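Local coordinates for protein TRAP dicarboxylate transporter, DctP subunit (Anaerococcus prevoti, PDB 4N91) that binds alpha- and beta-D-glucuronate and probably delivers such sugar acids to a TRAP membrane transporter for uptake, at residues H37-N42 with T221-G226; N216-T221 with K278-K283; E167-L172 with R184-L189; L111-A116 with D305-L310; Y55-D58 with Y64-Q67. One frame throughout, in Å; residues are numbered along the deposited sequence.

Interaction 1. Residues H37-N42 with T221-G226; sequences HNQSQN and TDNGHG. With BDP (beta-D-glucopyranuronic acid), chain C.
Ser40 meets Asp222 directly, while Gln39 and Asn42 reach the same carboxylate through water. The loop begins at His37, whose ND1 accepts from Gln39 N at 3.1 Å and so holds the turn that presents the next two residues. The amide of Asn38 serves the sugar: ND2 donates to O4 of the bound beta-D-glucuronate at 3.1 Å. Gln39 serves both partners with the two ends of one amide. NE2 lies 2.9 Å from O2 of the same ligand, while OE1 receives a hydrogen bond from water 1 at 2.7 Å. That water also donates to Asp222 OD2 at 2.6 Å and takes the N-H of Ser40. The hydroxyl of Ser40 makes the direct link, OG donating to Asp222 OD2 at 2.7 Å on the syn side, 16° from the carboxylate plane. The torsion (chi1 83°) sets OG in the crowded position between backbone N and carbonyl carbon, where it can also accept from Asn42 N at 3.1 Å, an ST turn. Asn42 ends the series through water 2, which takes its ND2 hydrogen and donates to Asp222 OD1. A carboxylate suits position 222 because both oxygens face donors; an alanine here would probably leave the Ser40 hydroxyl and water 1 without OD2 and water 2 without OD1, loosening the link between the loops. Since 37-42 follows a strand of one lobe's sheet and 221-226 leads to a strand of the other's, this is a bridge between lobes beside the ligand, consistent with the closed, ligand-bound form of a periplasmic binding protein.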
# COMPACT_ATOMS: atom_id res chain seq x y z
N HIS A 37 1.69 -10.87 6.27
CA HIS A 37 0.91 -9.87 5.56
C HIS A 37 -0.55 -9.92 5.99
O HIS A 37 -0.94 -10.82 6.74
CB HIS A 37 1.07 -10.04 4.05
CG HIS A 37 0.41 -11.27 3.50
ND1 HIS A 37 -0.91 -11.28 3.11
CD2 HIS A 37 0.87 -12.53 3.31
CE1 HIS A 37 -1.24 -12.48 2.69
NE2 HIS A 37 -0.17 -13.25 2.77
N ASN A 38 -1.34 -8.93 5.58
CA ASN A 38 -2.69 -8.77 6.10
C ASN A 38 -3.81 -9.14 5.13
O ASN A 38 -4.97 -8.86 5.39
CB ASN A 38 -2.90 -7.35 6.60
CG ASN A 38 -2.97 -6.31 5.50
OD1 ASN A 38 -2.80 -6.62 4.32
ND2 ASN A 38 -3.23 -5.07 5.89
N GLN A 39 -3.45 -9.75 4.01
CA GLN A 39 -4.40 -10.08 2.93
C GLN A 39 -4.86 -11.53 3.01
O GLN A 39 -4.25 -12.37 3.67
CB GLN A 39 -3.78 -9.83 1.56
CG GLN A 39 -3.20 -8.42 1.39
CD GLN A 39 -4.24 -7.35 1.17
OE1 GLN A 39 -5.46 -7.55 1.32
NE2 GLN A 39 -3.76 -6.17 0.82
N SER A 40 -5.93 -11.83 2.29
CA SER A 40 -6.38 -13.19 2.19
C SER A 40 -5.41 -14.06 1.41
O SER A 40 -4.52 -13.57 0.67
CB SER A 40 -7.74 -13.23 1.51
OG SER A 40 -7.61 -13.19 0.11
N GLN A 41 -5.62 -15.37 1.52
CA GLN A 41 -4.83 -16.34 0.77
C GLN A 41 -5.06 -16.30 -0.75
O GLN A 41 -4.27 -16.86 -1.49
CB GLN A 41 -5.09 -17.73 1.31
CG GLN A 41 -4.49 -17.94 2.68
CD GLN A 41 -4.76 -19.32 3.21
OE1 GLN A 41 -4.20 -20.30 2.72
NE2 GLN A 41 -5.63 -19.42 4.20
N ASN A 42 -6.12 -15.63 -1.20
CA ASN A 42 -6.38 -15.50 -2.63
C ASN A 42 -5.75 -14.25 -3.24
O ASN A 42 -5.73 -14.08 -4.46
CB ASN A 42 -7.88 -15.45 -2.87
CG ASN A 42 -8.55 -16.76 -2.54
OD1 ASN A 42 -8.07 -17.83 -2.92
ND2 ASN A 42 -9.66 -16.69 -1.83
N THR A 221 -14.30 -6.65 -2.63
CA THR A 221 -14.64 -8.05 -2.91
C THR A 221 -13.89 -8.96 -1.95
O THR A 221 -14.52 -9.65 -1.14
CB THR A 221 -14.36 -8.38 -4.39
OG1 THR A 221 -12.99 -8.06 -4.71
CG2 THR A 221 -15.30 -7.60 -5.31
N ASP A 222 -12.56 -8.91 -1.98
CA ASP A 222 -11.76 -9.79 -1.16
C ASP A 222 -12.02 -9.54 0.33
O ASP A 222 -12.00 -10.48 1.15
CB ASP A 222 -10.27 -9.59 -1.49
CG ASP A 222 -9.47 -10.85 -1.28
OD1 ASP A 222 -9.98 -11.95 -1.63
OD2 ASP A 222 -8.35 -10.75 -0.77
N ASN A 223 -12.26 -8.28 0.70
CA ASN A 223 -12.47 -7.91 2.09
C ASN A 223 -13.93 -7.60 2.40
O ASN A 223 -14.26 -7.26 3.53
CB ASN A 223 -11.57 -6.75 2.47
CG ASN A 223 -10.13 -7.00 2.06
OD1 ASN A 223 -9.72 -6.62 0.96
ND2 ASN A 223 -9.41 -7.76 2.88
N GLY A 224 -14.79 -7.74 1.39
CA GLY A 224 -16.22 -7.65 1.58
C GLY A 224 -16.81 -6.26 1.76
O GLY A 224 -17.98 -6.13 2.09
N HIS A 225 -16.03 -5.20 1.54
CA HIS A 225 -16.56 -3.87 1.81
C HIS A 225 -17.71 -3.50 0.88
O HIS A 225 -18.52 -2.63 1.19
CB HIS A 225 -15.49 -2.80 1.72
CG HIS A 225 -14.36 -3.00 2.68
ND1 HIS A 225 -13.26 -2.18 2.71
CD2 HIS A 225 -14.15 -3.95 3.62
CE1 HIS A 225 -12.41 -2.61 3.62
NE2 HIS A 225 -12.93 -3.68 4.20
N GLY A 226 -17.77 -4.15 -0.28
CA GLY A 226 -18.85 -3.93 -1.22
C GLY A 226 -20.17 -4.52 -0.79
O GLY A 226 -21.22 -4.26 -1.42
C1 BDP C . -4.55 -2.17 0.69
C2 BDP C . -3.12 -2.35 0.87
C3 BDP C . -2.82 -2.84 2.25
C4 BDP C . -3.31 -1.93 3.24
C5 BDP C . -4.75 -1.70 3.03
C6 BDP C . -5.31 -0.61 3.97
O2 BDP C . -2.84 -3.52 0.00
O3 BDP C . -1.38 -3.05 2.41
O4 BDP C . -3.07 -2.31 4.50
O5 BDP C . -5.01 -1.23 1.66
O6A BDP C . -5.13 -0.81 5.19
O1 BDP C . -4.73 -1.44 -0.55
O6B BDP C . -6.08 0.26 3.50
O HOH W 1 -7.34 -9.50 1.22
O HOH W 2 -10.49 -14.35 -0.56

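Interaction 2. Residues N216-T221 with K278-K283; sequences NEMSLT and KVAVDK
The apolar part of the contact is Met218 against Ala280. In the conformer described here, one of two in the model, the selenomethionine CE is 4.0 Å from Ala280 CB, and SE lies 4.0 Å from Ala280 O, so the bulky end of the side chain rests on the helix at Ala280. Bends at chi2 (-76°) and chi3 (-90°) curl the chain round to that side in this conformer. Alanine suits the place because its single methyl would allow a long, flexible neighbour to come close to the helix; Pro44 touches both residues.

A second contact brings a carboxylate against a methyl. Glu217 OE1 lies 3.4 Å from Val281 CG2, and the two side chains cross obliquely. The polar partner of the acid is Tyr234, whose hydroxyl is hydrogen-bonded to OE2. Valine offers nothing polar in return; its methyl simply packs against OE1.

The helix carrying Ala280 and Val281, residues 256-290, is the long helix characteristic of TRAP solute-binding proteins; towards its start it touches Tyr55 of the other lobe, and here it backs the second lobe.

A weak capping bond starts the short helix: Asn216 OD1 accepts from Met218 N at 3.0 Å, with a bent N-H...O angle of 129°. In the single turn that follows, Leu220 N donates to Glu217 O at 3.0 Å. Asparagine fits this start because its amide has two uses: OD1 caps while ND2 donates to Ala151 O. The residue also touches bound beta-D-glucuronate.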
# COMPACT_ATOMS: atom_id res chain seq x y z
N ASN A 216 -8.34 0.55 -3.24
CA ASN A 216 -8.52 -0.09 -4.52
C ASN A 216 -9.75 -1.00 -4.52
O ASN A 216 -10.41 -1.19 -3.50
CB ASN A 216 -7.26 -0.85 -4.92
CG ASN A 216 -6.90 -1.96 -3.95
OD1 ASN A 216 -7.75 -2.80 -3.57
ND2 ASN A 216 -5.65 -1.95 -3.50
N GLU A 217 -10.05 -1.58 -5.67
CA GLU A 217 -11.26 -2.37 -5.84
C GLU A 217 -11.28 -3.70 -5.09
O GLU A 217 -12.35 -4.23 -4.82
CB GLU A 217 -11.53 -2.61 -7.31
CG GLU A 217 -11.63 -1.32 -8.12
CD GLU A 217 -10.32 -0.86 -8.76
OE1 GLU A 217 -9.22 -1.05 -8.19
OE2 GLU A 217 -10.41 -0.29 -9.89
N MSE A 218 -10.10 -4.22 -4.76
CA MSE A 218 -10.01 -5.51 -4.09
C MSE A 218 -10.60 -5.47 -2.68
O MSE A 218 -11.05 -6.48 -2.15
CB MSE A 218 -8.56 -6.01 -4.08
CG MSE A 218 -8.14 -6.67 -5.37
SE MSE A 218 -8.91 -8.42 -5.38
CE MSE A 218 -7.58 -9.57 -4.54
N SER A 219 -10.61 -4.29 -2.08
CA SER A 219 -11.25 -4.12 -0.77
C SER A 219 -12.72 -4.46 -0.84
O SER A 219 -13.29 -4.91 0.15
CB SER A 219 -11.13 -2.67 -0.27
OG SER A 219 -9.82 -2.43 0.25
N LEU A 220 -13.36 -4.17 -1.97
CA LEU A 220 -14.80 -4.36 -2.08
C LEU A 220 -15.17 -5.83 -2.05
O LEU A 220 -16.21 -6.20 -1.54
CB LEU A 220 -15.32 -3.79 -3.40
CG LEU A 220 -15.15 -2.28 -3.61
CD1 LEU A 220 -15.51 -1.88 -5.03
CD2 LEU A 220 -16.01 -1.54 -2.60
N THR A 221 -14.30 -6.65 -2.63
CA THR A 221 -14.64 -8.05 -2.91
C THR A 221 -13.89 -8.96 -1.95
O THR A 221 -14.52 -9.65 -1.14
CB THR A 221 -14.36 -8.38 -4.39
OG1 THR A 221 -12.99 -8.06 -4.71
CG2 THR A 221 -15.30 -7.60 -5.31
N LYS A 278 -2.85 -7.63 -11.76
CA LYS A 278 -3.60 -7.28 -12.97
C LYS A 278 -4.82 -8.18 -13.16
O LYS A 278 -5.92 -7.69 -13.37
CB LYS A 278 -2.68 -7.37 -14.20
CG LYS A 278 -1.47 -6.45 -14.12
CD LYS A 278 -0.57 -6.61 -15.34
CE LYS A 278 0.84 -6.08 -15.09
NZ LYS A 278 0.86 -4.59 -15.02
N VAL A 279 -4.61 -9.48 -13.00
CA VAL A 279 -5.68 -10.46 -13.07
C VAL A 279 -6.75 -10.20 -12.00
O VAL A 279 -7.95 -10.14 -12.29
CB VAL A 279 -5.10 -11.89 -12.89
CG1 VAL A 279 -6.20 -12.93 -12.88
CG2 VAL A 279 -4.12 -12.19 -14.03
N ALA A 280 -6.29 -10.05 -10.77
CA ALA A 280 -7.19 -9.95 -9.61
C ALA A 280 -8.04 -8.69 -9.67
O ALA A 280 -9.22 -8.72 -9.34
CB ALA A 280 -6.40 -9.99 -8.33
N VAL A 281 -7.44 -7.57 -10.05
CA VAL A 281 -8.18 -6.32 -10.02
C VAL A 281 -9.28 -6.33 -11.09
O VAL A 281 -10.39 -5.83 -10.86
CB VAL A 281 -7.23 -5.09 -10.06
CG1 VAL A 281 -6.59 -4.94 -11.40
CG2 VAL A 281 -7.98 -3.82 -9.67
N ASP A 282 -9.00 -6.95 -12.23
CA ASP A 282 -10.03 -7.15 -13.27
C ASP A 282 -11.18 -7.99 -12.74
O ASP A 282 -12.34 -7.63 -12.90
CB ASP A 282 -9.43 -7.84 -14.49
CG ASP A 282 -8.63 -6.90 -15.36
OD1 ASP A 282 -8.74 -5.67 -15.16
OD2 ASP A 282 -7.91 -7.39 -16.25
N LYS A 283 -10.86 -9.11 -12.09
CA LYS A 283 -11.89 -9.95 -11.51
C LYS A 283 -12.65 -9.23 -10.40
O LYS A 283 -13.86 -9.46 -10.21
CB LYS A 283 -11.30 -11.26 -10.98
CG LYS A 283 -10.67 -12.12 -12.08
CD LYS A 283 -10.49 -13.56 -11.64
CE LYS A 283 -9.62 -14.36 -12.61
NZ LYS A 283 -8.72 -15.29 -11.86

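Interaction 3. Residues E167-L172 with R184-L189; sequences EDLSGL and RMMDLL
Leu169 O is held by two donors: Leu172 N, at 3.1 Å, closes a type II beta turn, and the hydroxyl of Ser191 comes in from the chain beyond Leu189. Gly171 occupies the third place of that turn with positive phi (78°), a backbone shape that a residue without a side chain adopts at little cost. The side chain of Leu169 leaves the backbone toward the helix end. One methyl does all the touching: CD1 meets Leu189 CD1 at 4.0 Å and Leu189 CB at 4.2 Å, and Met186 CE also at 4.2 Å. These are ordinary van der Waals distances, neither strained nor loose. Met186, a selenomethionine, reaches across because its chain curls at chi2 (-51°) and chi3 (-48°), which brings CE to Leu169 although CB itself does not point there. Leucine and methionine suit a buried patch of this kind, their branched or flexible ends packing closely with no polar group to satisfy. Phe156 of strand 154-158 touches all three side chains. The cluster thus seats the turn entering strand 173-176 against the end of helix 180-188, within a beta-alpha-beta unit whose second strand is 192-195.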
# COMPACT_ATOMS: atom_id res chain seq x y z
N GLU A 167 -17.21 18.18 -1.66
CA GLU A 167 -18.26 18.58 -0.72
C GLU A 167 -19.15 17.41 -0.24
O GLU A 167 -19.72 17.48 0.85
CB GLU A 167 -19.13 19.72 -1.30
CG GLU A 167 -19.88 19.37 -2.55
CD GLU A 167 -20.61 20.57 -3.14
OE1 GLU A 167 -21.63 20.99 -2.55
OE2 GLU A 167 -20.18 21.09 -4.19
N ASP A 168 -19.26 16.34 -1.03
CA ASP A 168 -20.05 15.17 -0.65
C ASP A 168 -19.44 14.40 0.54
O ASP A 168 -20.12 13.57 1.18
CB ASP A 168 -20.21 14.24 -1.85
CG ASP A 168 -20.92 14.91 -3.02
OD1 ASP A 168 -21.82 15.74 -2.74
OD2 ASP A 168 -20.58 14.64 -4.19
N LEU A 169 -18.19 14.69 0.85
CA LEU A 169 -17.50 14.06 1.99
C LEU A 169 -17.71 14.83 3.28
O LEU A 169 -17.33 14.38 4.36
CB LEU A 169 -16.00 13.96 1.70
CG LEU A 169 -15.64 13.01 0.55
CD1 LEU A 169 -14.20 13.22 0.15
CD2 LEU A 169 -15.91 11.55 0.91
N SER A 170 -18.32 16.01 3.17
CA SER A 170 -18.57 16.85 4.34
C SER A 170 -19.53 16.18 5.32
O SER A 170 -20.60 15.71 4.95
CB SER A 170 -19.15 18.19 3.89
OG SER A 170 -19.52 18.97 5.01
N GLY A 171 -19.13 16.13 6.58
CA GLY A 171 -19.96 15.50 7.61
C GLY A 171 -19.90 13.98 7.61
O GLY A 171 -20.64 13.33 8.37
N LEU A 172 -19.07 13.40 6.75
CA LEU A 172 -18.86 11.95 6.78
C LEU A 172 -17.60 11.62 7.58
O LEU A 172 -16.66 12.44 7.69
CB LEU A 172 -18.69 11.37 5.38
CG LEU A 172 -19.84 11.56 4.38
CD1 LEU A 172 -19.56 10.78 3.11
CD2 LEU A 172 -21.16 11.16 5.00
N ARG A 184 -4.62 14.51 7.11
CA ARG A 184 -4.61 15.86 6.58
C ARG A 184 -5.38 15.95 5.25
O ARG A 184 -6.08 16.92 5.00
CB ARG A 184 -3.17 16.35 6.40
CG ARG A 184 -3.05 17.74 5.83
CD ARG A 184 -3.65 18.80 6.72
NE ARG A 184 -3.38 20.12 6.16
CZ ARG A 184 -4.13 21.20 6.36
NH1 ARG A 184 -5.22 21.13 7.13
NH2 ARG A 184 -3.80 22.35 5.78
N MSE A 185 -5.25 14.94 4.40
CA MSE A 185 -5.99 14.92 3.15
C MSE A 185 -7.50 14.99 3.43
O MSE A 185 -8.23 15.71 2.73
CB MSE A 185 -5.67 13.66 2.36
CG MSE A 185 -6.31 13.65 0.99
SE MSE A 185 -5.99 11.94 0.05
CE MSE A 185 -7.22 10.80 1.08
N MSE A 186 -7.98 14.25 4.43
CA MSE A 186 -9.42 14.27 4.71
C MSE A 186 -9.84 15.64 5.23
O MSE A 186 -10.91 16.13 4.87
CB MSE A 186 -9.86 13.19 5.69
CG MSE A 186 -9.57 11.78 5.24
SE MSE A 186 -10.20 11.36 3.42
CE MSE A 186 -11.98 12.04 3.51
N ASP A 187 -8.98 16.27 6.05
CA ASP A 187 -9.26 17.60 6.56
C ASP A 187 -9.42 18.61 5.42
O ASP A 187 -10.36 19.43 5.43
CB ASP A 187 -8.14 18.08 7.47
CG ASP A 187 -8.10 17.36 8.79
OD1 ASP A 187 -9.10 16.74 9.21
OD2 ASP A 187 -7.03 17.46 9.44
N LEU A 188 -8.52 18.56 4.44
CA LEU A 188 -8.57 19.46 3.29
C LEU A 188 -9.78 19.22 2.39
O LEU A 188 -10.25 20.13 1.70
CB LEU A 188 -7.30 19.33 2.46
CG LEU A 188 -6.06 19.93 3.09
CD1 LEU A 188 -4.81 19.40 2.41
CD2 LEU A 188 -6.15 21.46 3.00
N LEU A 189 -10.27 17.99 2.39
CA LEU A 189 -11.51 17.65 1.69
C LEU A 189 -12.78 18.03 2.48
O LEU A 189 -13.90 17.72 2.05
CB LEU A 189 -11.53 16.15 1.39
CG LEU A 189 -10.52 15.70 0.34
CD1 LEU A 189 -10.36 14.15 0.30
CD2 LEU A 189 -10.96 16.21 -1.03

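Interaction 4. Residues L111-A116 with D305-L310; sequences LPYLFA and DAVAPL
Pro112 packs on helix residues 305-310, its ring carbons divided between Val307 and Leu310. CB meets Val307 CG2 at 3.7 Å. CG, the next atom, is 3.8 Å from Leu310 CD2 and also within 4.1 Å of that valine methyl, so it sits between the two side chains. CD, which closes the ring onto the backbone N, stays with Leu310 CD2 at 3.9 Å. Proline and Leu310 cross at about a right angle, and the compact, rigid ring suits a place pressed between residues three apart along a helix.

That helix, 301-317, belongs to the C-terminal part of the chain, after the long helix of this TRAP-type binding protein. Val307 and Leu310 are shared: the loop 111-116 packs on them, and so do Met185, Arg184 and Leu188 of helix 180-188. The backbone kinks at Pro309, which has no N-H to give, yet Leu310 N still reaches Val307 O at 2.9 Å.

Val307 CG2 has a second partner. It stands at the edge of the Tyr113 ring, in its plane, 3.8 Å from CD2. With chi1 at -54°, this methyl lies between the backbone N and carbonyl carbon of Val307, and from there it faces both proline and tyrosine. Tyrosine suits the spot by being apolar along its C-H edge and polar at its end, where OH is hydrogen-bonded to the carbonyl oxygen of Asp235.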
# COMPACT_ATOMS: atom_id res chain seq x y z
N LEU A 111 1.90 11.24 -1.29
CA LEU A 111 1.35 12.49 -1.80
C LEU A 111 0.19 12.21 -2.74
O LEU A 111 0.30 11.37 -3.62
CB LEU A 111 2.43 13.29 -2.54
CG LEU A 111 3.60 13.79 -1.68
CD1 LEU A 111 4.66 14.47 -2.55
CD2 LEU A 111 3.07 14.73 -0.62
N PRO A 112 -0.93 12.92 -2.58
CA PRO A 112 -2.05 12.77 -3.51
C PRO A 112 -1.74 13.31 -4.90
O PRO A 112 -1.00 14.31 -5.04
CB PRO A 112 -3.16 13.62 -2.87
CG PRO A 112 -2.70 13.91 -1.49
CD PRO A 112 -1.22 13.88 -1.51
N TYR A 113 -2.28 12.63 -5.90
CA TYR A 113 -2.17 13.05 -7.29
C TYR A 113 -0.72 13.31 -7.66
O TYR A 113 -0.39 14.30 -8.31
CB TYR A 113 -3.06 14.26 -7.53
CG TYR A 113 -4.50 13.92 -7.30
CD1 TYR A 113 -5.16 13.06 -8.16
CD2 TYR A 113 -5.19 14.41 -6.20
CE1 TYR A 113 -6.48 12.72 -7.94
CE2 TYR A 113 -6.50 14.08 -5.98
CZ TYR A 113 -7.14 13.23 -6.85
OH TYR A 113 -8.46 12.88 -6.62
N LEU A 114 0.12 12.37 -7.26
CA LEU A 114 1.55 12.48 -7.48
C LEU A 114 1.91 11.93 -8.84
O LEU A 114 2.70 12.54 -9.57
CB LEU A 114 2.30 11.73 -6.38
CG LEU A 114 3.80 11.61 -6.57
CD1 LEU A 114 4.43 13.00 -6.54
CD2 LEU A 114 4.38 10.70 -5.50
N PHE A 115 1.34 10.78 -9.20
CA PHE A 115 1.71 10.14 -10.46
C PHE A 115 0.73 10.40 -11.59
O PHE A 115 -0.49 10.35 -11.40
CB PHE A 115 1.84 8.64 -10.25
CG PHE A 115 2.83 8.27 -9.18
CD1 PHE A 115 4.19 8.46 -9.40
CD2 PHE A 115 2.41 7.72 -8.00
CE1 PHE A 115 5.11 8.12 -8.42
CE2 PHE A 115 3.32 7.36 -7.02
CZ PHE A 115 4.68 7.57 -7.24
N ALA A 116 1.25 10.67 -12.77
CA ALA A 116 0.39 11.02 -13.89
C ALA A 116 -0.35 9.80 -14.42
O ALA A 116 -1.44 9.93 -14.99
CB ALA A 116 1.20 11.67 -15.00
N ASP A 305 -7.55 20.04 -6.66
CA ASP A 305 -7.41 21.41 -6.16
C ASP A 305 -7.59 21.47 -4.64
O ASP A 305 -6.88 22.23 -3.96
CB ASP A 305 -8.41 22.32 -6.87
CG ASP A 305 -8.07 22.53 -8.36
OD1 ASP A 305 -6.94 22.24 -8.77
OD2 ASP A 305 -8.95 22.99 -9.10
N ALA A 306 -8.51 20.67 -4.10
CA ALA A 306 -8.77 20.67 -2.66
C ALA A 306 -7.57 20.19 -1.87
O ALA A 306 -7.32 20.68 -0.77
CB ALA A 306 -9.97 19.80 -2.32
N VAL A 307 -6.86 19.19 -2.38
CA VAL A 307 -5.76 18.60 -1.62
C VAL A 307 -4.37 19.10 -2.03
O VAL A 307 -3.37 18.70 -1.40
CB VAL A 307 -5.79 17.06 -1.64
CG1 VAL A 307 -7.15 16.56 -1.17
CG2 VAL A 307 -5.46 16.50 -3.04
N ALA A 308 -4.29 19.98 -3.03
CA ALA A 308 -3.01 20.54 -3.47
C ALA A 308 -2.16 21.13 -2.33
O ALA A 308 -0.94 20.95 -2.31
CB ALA A 308 -3.25 21.59 -4.55
N PRO A 309 -2.80 21.82 -1.37
CA PRO A 309 -1.99 22.36 -0.27
C PRO A 309 -1.19 21.30 0.49
O PRO A 309 -0.15 21.61 1.05
CB PRO A 309 -3.02 23.00 0.66
CG PRO A 309 -4.15 23.36 -0.24
CD PRO A 309 -4.21 22.23 -1.25
N LEU A 310 -1.66 20.07 0.51
CA LEU A 310 -0.95 19.02 1.21
C LEU A 310 0.44 18.78 0.63
O LEU A 310 1.42 18.64 1.35
CB LEU A 310 -1.76 17.72 1.17
CG LEU A 310 -1.19 16.54 1.94
CD1 LEU A 310 -0.85 16.95 3.32
CD2 LEU A 310 -2.24 15.41 1.97

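Interaction 5. Residues Y55-D58 with Y64-Q67; sequences YVED and YDIQ
Glu57 OE2 takes the backbone N-H of Ile66 at 2.8 Å, with an N-H...O angle of 148°, through the anti lone pair that faces away from OE1. Beside this bond Val56 meets Ile66 at about a right angle: the tip, Ile66 CD1, lies 3.5 Å from Val56 CB and 3.6 Å from Val56 CG1. Both are beta-branched and apolar, and isoleucine's extra carbon, CD1, reaches from strand to helix.

The pairing belongs to a beta-alpha-beta unit, strand 31-36, helix 44-60 and strand 64-69. The last strand is outermost in its sheet, and Asp65 and Gln67 bond through their backbones to strand 31-36, whereas Ile66 turns its N-H to the helix side and finds a carboxylate there. An alanine in place of Glu57 would probably leave that N-H without its acceptor on the edge of the sheet.

Further out, charge gathers. Asp65 OD1 comes within 3.5 Å of Glu57 OE2, two acceptors with no bond between them, and Glu53 is near as well; such crowding would tend to favour protonation of one of the acids. Asp65 has CG anti to its backbone nitrogen (chi1 176°), which brings OD1 back to Glu57 although CB points off. Gln67 NE2 donates to Asp65 OD2 at 2.9 Å from above the carboxylate plane, and Gln67 OE1 is hydrogen-bonded to Tyr69 OH. Phe262 of helix 256-290 touches both Val56 and Ile66.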
# COMPACT_ATOMS: atom_id res chain seq x y z
N TYR A 55 10.65 -20.28 -4.51
CA TYR A 55 11.92 -19.95 -5.12
C TYR A 55 13.07 -20.19 -4.15
O TYR A 55 14.06 -20.85 -4.49
CB TYR A 55 11.95 -18.50 -5.62
CG TYR A 55 13.28 -18.15 -6.22
CD1 TYR A 55 13.56 -18.47 -7.55
CD2 TYR A 55 14.28 -17.55 -5.47
CE1 TYR A 55 14.79 -18.17 -8.11
CE2 TYR A 55 15.51 -17.25 -6.02
CZ TYR A 55 15.76 -17.56 -7.34
OH TYR A 55 16.99 -17.28 -7.90
N VAL A 56 12.95 -19.64 -2.95
CA VAL A 56 14.05 -19.70 -2.00
C VAL A 56 14.27 -21.13 -1.52
O VAL A 56 15.40 -21.60 -1.44
CB VAL A 56 13.83 -18.75 -0.81
CG1 VAL A 56 14.89 -18.98 0.25
CG2 VAL A 56 13.83 -17.31 -1.28
N GLU A 57 13.19 -21.82 -1.19
CA GLU A 57 13.31 -23.18 -0.67
C GLU A 57 13.84 -24.15 -1.72
O GLU A 57 14.51 -25.12 -1.38
CB GLU A 57 11.96 -23.65 -0.11
CG GLU A 57 11.57 -22.88 1.15
CD GLU A 57 10.34 -23.44 1.82
OE1 GLU A 57 9.74 -24.41 1.30
OE2 GLU A 57 9.96 -22.89 2.89
N ASP A 58 13.55 -23.89 -2.99
CA ASP A 58 14.09 -24.72 -4.06
C ASP A 58 15.61 -24.61 -4.12
O ASP A 58 16.29 -25.59 -4.46
CB ASP A 58 13.50 -24.33 -5.41
CG ASP A 58 12.11 -24.90 -5.64
OD1 ASP A 58 11.67 -25.77 -4.85
OD2 ASP A 58 11.44 -24.47 -6.61
N TYR A 64 16.50 -23.29 5.08
CA TYR A 64 15.49 -22.34 5.51
C TYR A 64 14.09 -22.89 5.30
O TYR A 64 13.79 -23.49 4.26
CB TYR A 64 15.62 -21.01 4.77
CG TYR A 64 16.94 -20.29 4.97
CD1 TYR A 64 17.17 -19.51 6.10
CD2 TYR A 64 17.95 -20.39 4.03
CE1 TYR A 64 18.37 -18.85 6.28
CE2 TYR A 64 19.16 -19.74 4.21
CZ TYR A 64 19.37 -18.97 5.33
OH TYR A 64 20.57 -18.32 5.50
N ASP A 65 13.24 -22.69 6.29
CA ASP A 65 11.82 -22.94 6.15
C ASP A 65 11.13 -21.59 6.17
O ASP A 65 11.08 -20.93 7.20
CB ASP A 65 11.31 -23.82 7.28
CG ASP A 65 9.81 -24.03 7.23
OD1 ASP A 65 9.19 -23.73 6.19
OD2 ASP A 65 9.25 -24.49 8.24
N ILE A 66 10.63 -21.15 5.02
CA ILE A 66 9.91 -19.87 4.96
C ILE A 66 8.44 -20.10 5.29
O ILE A 66 7.77 -20.92 4.66
CB ILE A 66 10.09 -19.22 3.57
CG1 ILE A 66 11.53 -18.69 3.46
CG2 ILE A 66 9.10 -18.10 3.36
CD1 ILE A 66 11.92 -18.25 2.08
N GLN A 67 7.93 -19.40 6.30
CA GLN A 67 6.54 -19.54 6.70
C GLN A 67 5.77 -18.25 6.49
O GLN A 67 6.15 -17.21 7.01
CB GLN A 67 6.47 -19.96 8.16
CG GLN A 67 7.10 -21.31 8.39
CD GLN A 67 7.12 -21.71 9.85
OE1 GLN A 67 6.71 -20.94 10.73
NE2 GLN A 67 7.61 -22.92 10.12

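In the fold
Interaction 1 is the surface contact of the set, built from hydroxyl, carboxylate and water; it is the one that spans the cleft. Interaction 2 adjoins it, sharing Thr221, with centres about 9 Å apart, is partly buried, and mixes a carboxylate with methyls. Interactions 3, 4 and 5 are buried. The first two of these share the face where helix 180-188 meets helix 301-317, and both rely on apolar packing alone across their segments. Interaction 5 lies in the other lobe, its centre about 46 Å from that of interaction 3, on an edge strand, where a backbone N-H can be met by a side chain. Helix 256-290 supplies one side of interaction 2 and also touches residues of interaction 5.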